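PDB 4KV7: probable leucine/isoleucine/valine-binding protein from Rhodopirellula baltica, which is of unknown function but probably binds a branched-chain amino acid or a similar small ligand, as a periplasmic-type solute-binding protein of the leucine-binding family. Local coordinates for residues G28-L33 against V223-P228; D66-A71 against R197-Q202. The protein carries 1 engineered substitution. All coordinates share one frame; numbering follows the deposited sequence. Where two conformers were deposited one is given.

From the N terminus, strand 16-24 runs into the turn 28-31 and helix 31-50, and the next strand, 57-65, into the turn 66-69 and helix 70-81. These two connections lie in the lobe built on strands 16-24 and 57-65. Their partners come much later and follow strands of the seven-stranded sheet of the other lobe: loop 197-202, after strand 193-196, meets 66-71 in contact 2, and 223-228, after strand 219-223, meets 28-33 in contact 1. Contact 1 therefore closes the longer loop and contact 2 a shorter one within it. The two touch, Thr225 and Ala30 packing on Tyr68, so together they join the lobes across the interdomain cleft.

Contact 1: G28-L33 against V223-P228; sequences GPAAEL and VGTYEP
Two strand-to-helix connections, one from each lobe of the periplasmic-binding-protein fold, face each other here across the interdomain cleft: the type I turn Gly28-Ala31 leading into helix 31-50, and the start of helix 226-238. The bridge is Tyr226. Its CG lies between the backbone N and the carbonyl carbon (chi1 55°), a crowded position that sends the ring out to the opposite turn, so that the hydroxyl reaches the first turn of helix 31-50. There Glu32 N donates to Tyr226 OH over 2.9 Å, nearly straight at 163°, and the phenol oxygen takes up an amide at the helix N terminus. The Glu32 side chain crosses the phenol at about a right angle, its CB 3.3 Å from Tyr226 OH, before the chain bends at chi2 and leads its carboxylate away. Leu33 comes to the ring near its plane, with CG 4.2 Å from Tyr226 CE1.

A water over the centre of one ring face provides a second link. It donates to Pro29 O at 2.8 Å and accepts from Glu227 N at 2.9 Å, thus joining the turn to the other helix start. Beside it, the Glu227 chain is extended beyond CG and sets OE1 3.3 Å from Pro29 CB. Among the buried residues, the methyl Thr225 CG2 lies 4.3 Å from Leu33 CD1.

Phe250 packs against both Leu33 and Thr225, while Tyr196 OH and Tyr168 OH hydrogen-bond to Thr225 N and Gly224 O. Val223, at the end of strand 219-223, pairs with strand 159-164 in the seven-stranded sheet, whereas helix 31-50 belongs to the other lobe.

Contact 2: D66-A71 against R197-Q202; sequences DGYEPA and RRNTSQ. With FMT (formic acid), chain B.
The Tyr68 ring has the aliphatic part of Arg198 over one face and an oxygen of a bound formic acid in its plane at the edge. Arg198 CD makes a CH-pi contact, 4.0 Å from the Tyr68 ring centroid, and Asn199 OD1 sits at another part of the rim, 3.6 Å from Tyr68 CD2. The guanidinium of Arg198, turned 73° to that ring, carries Pro70 over one face, with CD 3.6 Å from Arg198 NH2, and the Glu69 carboxylate at its edge.

Glu69 is bent at chi2, which brings its two oxygens to separate donors. Arg198 NH2 gives a straight salt-bridge hydrogen bond to Glu69 OE1, 2.9 Å at 170°, lying in the guanidinium plane. Asn199 ND2 meets Glu69 OE2 tip to tip, also at 2.9 Å. Both donors reach the carboxylate from above its plane. Asn199 ND2 further makes a weak bond to Tyr68 O, 3.1 Å and well off straight.

Each backbone is shaped by tight turns. Asp66 OD1 accepts from Tyr68 N in an Asx turn within the type I' turn 66-69, while Arg198 and Asn199 occupy the centre of a type II turn.

Tyr68 OH donates to O2 of the formic acid over 2.6 Å, and Thr95 and Tyr138 also hold this probable crystallisation component; the site is consistent with a ligand-binding cleft able to take a carboxylate. Arg198 NH1 has a second acidic partner in Asp166, so the arginine lies between two carboxylates, which would favour its charged state and the ionised form of Glu69 alike.

Contact 1: G28-L33 against V223-P228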
ATOM      1  N   GLY A  28      -7.738 -12.587   9.376  1.00 12.58           N
ATOM      2  CA  GLY A  28      -7.274 -11.781  10.486  1.00 12.63           C
ATOM      3  C   GLY A  28      -7.741 -10.341  10.398  1.00 10.91           C
ATOM      4  O   GLY A  28      -8.468  -9.970   9.475  1.00 11.39           O
ATOM      5  N   PRO A  29      -7.320  -9.517  11.354  1.00 12.04           N
ATOM      6  CA  PRO A  29      -7.902  -8.174  11.485  1.00 11.49           C
ATOM      7  C   PRO A  29      -7.521  -7.185  10.387  1.00 12.10           C
ATOM      8  O   PRO A  29      -8.183  -6.147  10.317  1.00 12.50           O
ATOM      9  CB  PRO A  29      -7.415  -7.697  12.865  1.00 14.11           C
ATOM     10  CG  PRO A  29      -6.234  -8.531  13.163  1.00 18.27           C
ATOM     11  CD  PRO A  29      -6.450  -9.861  12.490  1.00 12.50           C
ATOM     12  N   ALA A  30      -6.524  -7.497   9.558  1.00 10.57           N
ATOM     13  CA  ALA A  30      -6.150  -6.629   8.436  1.00  9.87           C
ATOM     14  C   ALA A  30      -6.480  -7.276   7.087  1.00  9.45           C
ATOM     15  O   ALA A  30      -5.951  -6.859   6.048  1.00  9.49           O
ATOM     16  CB  ALA A  30      -4.670  -6.263   8.514  1.00 11.55           C
ATOM     17  N   ALA A  31      -7.356  -8.280   7.094  1.00  9.98           N
ATOM     18  CA  ALA A  31      -7.669  -9.053   5.887  1.00  9.72           C
ATOM     19  C   ALA A  31      -8.121  -8.232   4.686  1.00 10.22           C
ATOM     20  O   ALA A  31      -7.883  -8.629   3.550  1.00 10.09           O
ATOM     21  CB  ALA A  31      -8.706 -10.103   6.186  1.00 11.01           C
ATOM     22  N   GLU A  32      -8.777  -7.100   4.914  1.00  9.69           N
ATOM     23  CA  GLU A  32      -9.241  -6.305   3.781  1.00 10.32           C
ATOM     24  C   GLU A  32      -8.093  -5.872   2.874  1.00  9.83           C
ATOM     25  O   GLU A  32      -8.272  -5.696   1.668  1.00 10.41           O
ATOM     26  CB  GLU A  32     -10.023  -5.087   4.245  1.00 11.51           C
ATOM     27  CG  GLU A  32     -11.408  -5.435   4.749  1.00 15.33           C
ATOM     28  CD  GLU A  32     -12.300  -5.976   3.641  1.00 20.38           C
ATOM     29  OE1 GLU A  32     -12.432  -5.306   2.595  1.00 20.24           O
ATOM     30  OE2 GLU A  32     -12.860  -7.075   3.820  1.00 27.26           O
ATOM     31  N   LEU A  33      -6.906  -5.706   3.446  1.00  9.00           N
ATOM     32  CA  LEU A  33      -5.760  -5.266   2.666  1.00  8.51           C
ATOM     33  C   LEU A  33      -5.331  -6.346   1.682  1.00  8.93           C
ATOM     34  O   LEU A  33      -5.191  -6.086   0.483  1.00  9.64           O
ATOM     35  CB  LEU A  33      -4.608  -4.873   3.590  1.00  8.66           C
ATOM     36  CG  LEU A  33      -4.919  -3.777   4.610  1.00  8.69           C
ATOM     37  CD1 LEU A  33      -3.690  -3.425   5.429  1.00 10.15           C
ATOM     38  CD2 LEU A  33      -5.502  -2.523   3.953  1.00 11.05           C
ATOM     39  N   VAL A 223      -0.296   5.787  11.498  1.00  8.09           N
ATOM     40  CA  VAL A 223       0.498   4.813  10.764  1.00  8.47           C
ATOM     41  C   VAL A 223       0.103   3.447  11.323  1.00  8.61           C
ATOM     42  O   VAL A 223       0.799   2.857  12.151  1.00  8.74           O
ATOM     43  CB  VAL A 223       2.020   5.088  10.914  1.00  8.91           C
ATOM     44  CG1 VAL A 223       2.802   4.175  10.000  1.00  9.37           C
ATOM     45  CG2 VAL A 223       2.352   6.557  10.625  1.00  9.73           C
ATOM     46  N   GLY A 224      -1.061   2.979  10.890  1.00  8.27           N
ATOM     47  CA  GLY A 224      -1.653   1.788  11.450  1.00  8.89           C
ATOM     48  C   GLY A 224      -2.532   1.090  10.445  1.00  8.60           C
ATOM     49  O   GLY A 224      -2.385   1.305   9.246  1.00  8.40           O
ATOM     50  N   THR A 225      -3.422   0.226  10.925  1.00  9.42           N
ATOM     51  CA  THR A 225      -4.408  -0.423  10.069  1.00  9.07           C
ATOM     52  C   THR A 225      -5.813  -0.003  10.492  1.00  8.48           C
ATOM     53  O   THR A 225      -6.012   0.555  11.578  1.00  9.64           O
ATOM     54  CB  THR A 225      -4.291  -1.945  10.127  1.00  9.90           C
ATOM     55  OG1 THR A 225      -4.405  -2.366  11.489  1.00 11.09           O
ATOM     56  CG2 THR A 225      -2.940  -2.394   9.542  1.00 10.95           C
ATOM     57  N   TYR A 226      -6.793  -0.301   9.644  1.00  9.13           N
ATOM     58  CA  TYR A 226      -8.141   0.211   9.827  1.00  9.43           C
ATOM     59  C   TYR A 226      -8.781  -0.140  11.160  1.00 10.24           C
ATOM     60  O   TYR A 226      -9.457   0.705  11.745  1.00 10.81           O
ATOM     61  CB  TYR A 226      -9.061  -0.162   8.657  1.00 10.38           C
ATOM     62  CG  TYR A 226      -9.132  -1.639   8.351  1.00  9.56           C
ATOM     63  CD1 TYR A 226      -8.241  -2.220   7.447  1.00 10.10           C
ATOM     64  CD2 TYR A 226     -10.103  -2.448   8.929  1.00  9.76           C
ATOM     65  CE1 TYR A 226      -8.304  -3.573   7.148  1.00  9.98           C
ATOM     66  CE2 TYR A 226     -10.170  -3.800   8.631  1.00 11.16           C
ATOM     67  CZ  TYR A 226      -9.270  -4.354   7.736  1.00 10.07           C
ATOM     68  OH  TYR A 226      -9.293  -5.683   7.417  1.00 11.50           O
ATOM     69  N   GLU A 227      -8.611  -1.364  11.657  1.00  9.65           N
ATOM     70  CA  GLU A 227      -9.272  -1.737  12.909  1.00 10.60           C
ATOM     71  C   GLU A 227      -8.796  -0.903  14.117  1.00 10.38           C
ATOM     72  O   GLU A 227      -9.618  -0.260  14.780  1.00 11.00           O
ATOM     73  CB  GLU A 227      -9.190  -3.241  13.212  1.00 11.74           C
ATOM     74  CG  GLU A 227     -10.016  -3.583  14.449  1.00 13.43           C
ATOM     75  CD  GLU A 227      -9.659  -4.901  15.136  1.00 14.42           C
ATOM     76  OE1 GLU A 227      -8.511  -5.385  14.990  1.00 14.81           O
ATOM     77  OE2 GLU A 227     -10.526  -5.410  15.875  1.00 17.91           O
ATOM     78  N   PRO A 228      -7.486  -0.912  14.415  1.00 10.38           N
ATOM     79  CA  PRO A 228      -7.050  -0.117  15.562  1.00 11.23           C
ATOM     80  C   PRO A 228      -7.218   1.378  15.324  1.00 10.25           C
ATOM     81  O   PRO A 228      -7.504   2.095  16.284  1.00 11.78           O
ATOM     82  CB  PRO A 228      -5.574  -0.508  15.729  1.00 11.92           C
ATOM     83  CG  PRO A 228      -5.161  -1.021  14.404  1.00 11.64           C
ATOM     84  CD  PRO A 228      -6.370  -1.690  13.845  1.00 11.12           C
TER
HETATM   85  O   HOH W   1      -7.132  -3.580  10.534  1.00 10.25           O

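Contact 2: D66-A71 against R197-Q202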
ATOM      1  N   ASP A  66      -0.891 -15.183   5.236  1.00 10.29           N
ATOM      2  CA  ASP A  66      -0.029 -15.045   6.414  1.00 10.24           C
ATOM      3  C   ASP A  66      -0.642 -14.232   7.546  1.00  9.98           C
ATOM      4  O   ASP A  66       0.006 -14.017   8.563  1.00 11.11           O
ATOM      5  CB  ASP A  66       1.391 -14.551   6.079  1.00 10.45           C
ATOM      6  CG  ASP A  66       1.425 -13.179   5.436  1.00 10.61           C
ATOM      7  OD1 ASP A  66       0.487 -12.368   5.618  1.00 10.50           O
ATOM      8  OD2 ASP A  66       2.440 -12.906   4.753  1.00 10.53           O
ATOM      9  N   GLY A  67      -1.885 -13.790   7.371  1.00 10.04           N
ATOM     10  CA  GLY A  67      -2.566 -13.042   8.416  1.00  9.86           C
ATOM     11  C   GLY A  67      -1.850 -11.769   8.848  1.00  9.90           C
ATOM     12  O   GLY A  67      -2.103 -11.285   9.954  1.00 10.62           O
ATOM     13  N   TYR A  68      -0.973 -11.215   8.002  1.00  9.83           N
ATOM     14  CA  TYR A  68      -0.156 -10.055   8.379  1.00  9.25           C
ATOM     15  C   TYR A  68       0.719 -10.398   9.588  1.00 10.05           C
ATOM     16  O   TYR A  68       0.923  -9.585  10.497  1.00 10.49           O
ATOM     17  CB  TYR A  68      -1.040  -8.818   8.601  1.00 10.21           C
ATOM     18  CG  TYR A  68      -0.346  -7.469   8.760  1.00  8.62           C
ATOM     19  CD1 TYR A  68       0.776  -7.113   8.012  1.00  8.89           C
ATOM     20  CD2 TYR A  68      -0.860  -6.533   9.649  1.00  8.57           C
ATOM     21  CE1 TYR A  68       1.366  -5.863   8.162  1.00  9.18           C
ATOM     22  CE2 TYR A  68      -0.289  -5.283   9.792  1.00  8.86           C
ATOM     23  CZ  TYR A  68       0.830  -4.954   9.055  1.00  8.12           C
ATOM     24  OH  TYR A  68       1.385  -3.718   9.230  1.00  9.07           O
ATOM     25  N   GLU A  69       1.268 -11.609   9.571  1.00  9.96           N
ATOM     26  CA  GLU A  69       2.189 -12.071  10.601  1.00 10.28           C
ATOM     27  C   GLU A  69       3.451 -12.671   9.993  1.00 10.64           C
ATOM     28  O   GLU A  69       3.387 -13.687   9.292  1.00 10.91           O
ATOM     29  CB  GLU A  69       1.501 -13.083  11.519  1.00 12.19           C
ATOM     30  CG  GLU A  69       0.480 -12.444  12.448  1.00 12.56           C
ATOM     31  CD  GLU A  69       1.102 -11.468  13.442  1.00 14.38           C
ATOM     32  OE1 GLU A  69       2.341 -11.473  13.638  1.00 13.39           O
ATOM     33  OE2 GLU A  69       0.345 -10.678  14.043  1.00 21.99           O
ATOM     34  N   PRO A  70       4.611 -12.059  10.277  1.00 11.31           N
ATOM     35  CA  PRO A  70       5.875 -12.547   9.706  1.00 12.82           C
ATOM     36  C   PRO A  70       6.177 -14.019   9.998  1.00 12.58           C
ATOM     37  O   PRO A  70       6.830 -14.660   9.178  1.00 13.90           O
ATOM     38  CB  PRO A  70       6.922 -11.641  10.359  1.00 14.05           C
ATOM     39  CG  PRO A  70       6.193 -10.365  10.602  1.00 13.38           C
ATOM     40  CD  PRO A  70       4.788 -10.773  10.979  1.00 11.64           C
ATOM     41  N   ALA A  71       5.709 -14.546  11.125  1.00 12.66           N
ATOM     42  CA  ALA A  71       5.910 -15.957  11.439  1.00 14.88           C
ATOM     43  C   ALA A  71       5.280 -16.869  10.390  1.00 14.16           C
ATOM     44  O   ALA A  71       5.740 -17.994  10.184  1.00 16.13           O
ATOM     45  CB  ALA A  71       5.371 -16.295  12.828  1.00 15.63           C
ATOM     46  N   ARG A 197      -0.080  -2.510  19.537  1.00 10.03           N
ATOM     47  CA  ARG A 197       0.524  -3.744  19.050  1.00 10.50           C
ATOM     48  C   ARG A 197      -0.190  -4.266  17.801  1.00  9.28           C
ATOM     49  O   ARG A 197      -1.430  -4.331  17.760  1.00 10.20           O
ATOM     50  CB  ARG A 197       0.517  -4.812  20.154  1.00 12.20           C
ATOM     51  CG  ARG A 197       1.115  -6.140  19.706  1.00 15.07           C
ATOM     52  CD  ARG A 197       1.524  -7.045  20.865  1.00 14.19           C
ATOM     53  NE  ARG A 197       0.403  -7.624  21.598  1.00 14.66           N
ATOM     54  CZ  ARG A 197      -0.253  -8.718  21.229  1.00 14.64           C
ATOM     55  NH1 ARG A 197       0.068  -9.334  20.103  1.00 16.36           N
ATOM     56  NH2 ARG A 197      -1.244  -9.183  21.979  1.00 17.57           N
ATOM     57  N   ARG A 198       0.593  -4.640  16.789  1.00  9.62           N
ATOM     58  CA  ARG A 198       0.068  -5.169  15.530  1.00  9.68           C
ATOM     59  C   ARG A 198      -0.983  -6.253  15.730  1.00  9.66           C
ATOM     60  O   ARG A 198      -0.813  -7.176  16.528  1.00 10.08           O
ATOM     61  CB  ARG A 198       1.201  -5.729  14.674  1.00  9.99           C
ATOM     62  CG  ARG A 198       0.722  -6.266  13.327  1.00  9.95           C
ATOM     63  CD  ARG A 198       1.872  -6.809  12.469  1.00 11.55           C
ATOM     64  NE  ARG A 198       2.483  -7.996  13.056  1.00 11.82           N
ATOM     65  CZ  ARG A 198       3.663  -8.038  13.671  1.00 11.89           C
ATOM     66  NH1 ARG A 198       4.413  -6.950  13.803  1.00 11.81           N
ATOM     67  NH2 ARG A 198       4.094  -9.185  14.170  1.00 13.01           N
ATOM     68  N   ASN A 199      -2.069  -6.116  14.977  1.00 10.27           N
ATOM     69  CA  ASN A 199      -3.167  -7.075  14.953  1.00 10.31           C
ATOM     70  C   ASN A 199      -3.942  -7.169  16.259  1.00  9.71           C
ATOM     71  O   ASN A 199      -4.677  -8.113  16.473  1.00 10.88           O
ATOM     72  CB  ASN A 199      -2.720  -8.439  14.415  1.00 12.16           C
ATOM     73  CG  ASN A 199      -2.467  -8.404  12.917  1.00 13.23           C
ATOM     74  OD1 ASN A 199      -3.116  -7.649  12.193  1.00 13.30           O
ATOM     75  ND2 ASN A 199      -1.515  -9.202  12.451  1.00 14.59           N
ATOM     76  N   THR A 200      -3.810  -6.154  17.106  1.00 10.21           N
ATOM     77  CA  THR A 200      -4.664  -6.014  18.278  1.00 10.94           C
ATOM     78  C   THR A 200      -5.521  -4.771  18.126  1.00 10.66           C
ATOM     79  O   THR A 200      -5.318  -3.967  17.213  1.00 11.31           O
ATOM     80  CB  THR A 200      -3.861  -5.862  19.601  1.00 10.67           C
ATOM     81  OG1 THR A 200      -3.324  -4.538  19.707  1.00 10.78           O
ATOM     82  CG2 THR A 200      -2.760  -6.915  19.735  1.00 12.18           C
ATOM     83  N   SER A 201      -6.467  -4.603  19.043  1.00 12.31           N
ATOM     84  CA  SER A 201      -7.251  -3.375  19.140  0.88 13.59           C
ATOM     85  C   SER A 201      -6.855  -2.594  20.396  1.00 13.86           C
ATOM     86  O   SER A 201      -7.625  -1.767  20.896  1.00 14.08           O
ATOM     87  CB  SER A 201      -8.736  -3.704  19.209  0.88 15.17           C
ATOM     88  OG  SER A 201      -8.994  -4.367  20.430  0.88 14.08           O
ATOM     89  N   GLN A 202      -5.668  -2.873  20.921  1.00 12.13           N
ATOM     90  CA  GLN A 202      -5.269  -2.308  22.203  1.00 12.63           C
ATOM     91  C   GLN A 202      -4.676  -0.921  22.029  1.00 12.51           C
ATOM     92  O   GLN A 202      -3.458  -0.753  21.961  1.00 13.27           O
ATOM     93  CB  GLN A 202      -4.302  -3.255  22.905  1.00 13.04           C
ATOM     94  CG  GLN A 202      -4.946  -4.594  23.240  1.00 14.73           C
ATOM     95  CD  GLN A 202      -3.959  -5.600  23.787  1.00 17.10           C
ATOM     96  OE1 GLN A 202      -3.002  -5.239  24.475  1.00 21.13           O
ATOM     97  NE2 GLN A 202      -4.167  -6.871  23.458  1.00 17.60           N
TER
HETATM   98  C   FMT B 501       2.801  -1.821   6.731  1.00  7.70           C
HETATM   99  O1  FMT B 501       3.547  -1.291   5.896  1.00  8.08           O
HETATM  100  O2  FMT B 501       3.054  -2.854   7.365  1.00  8.33           O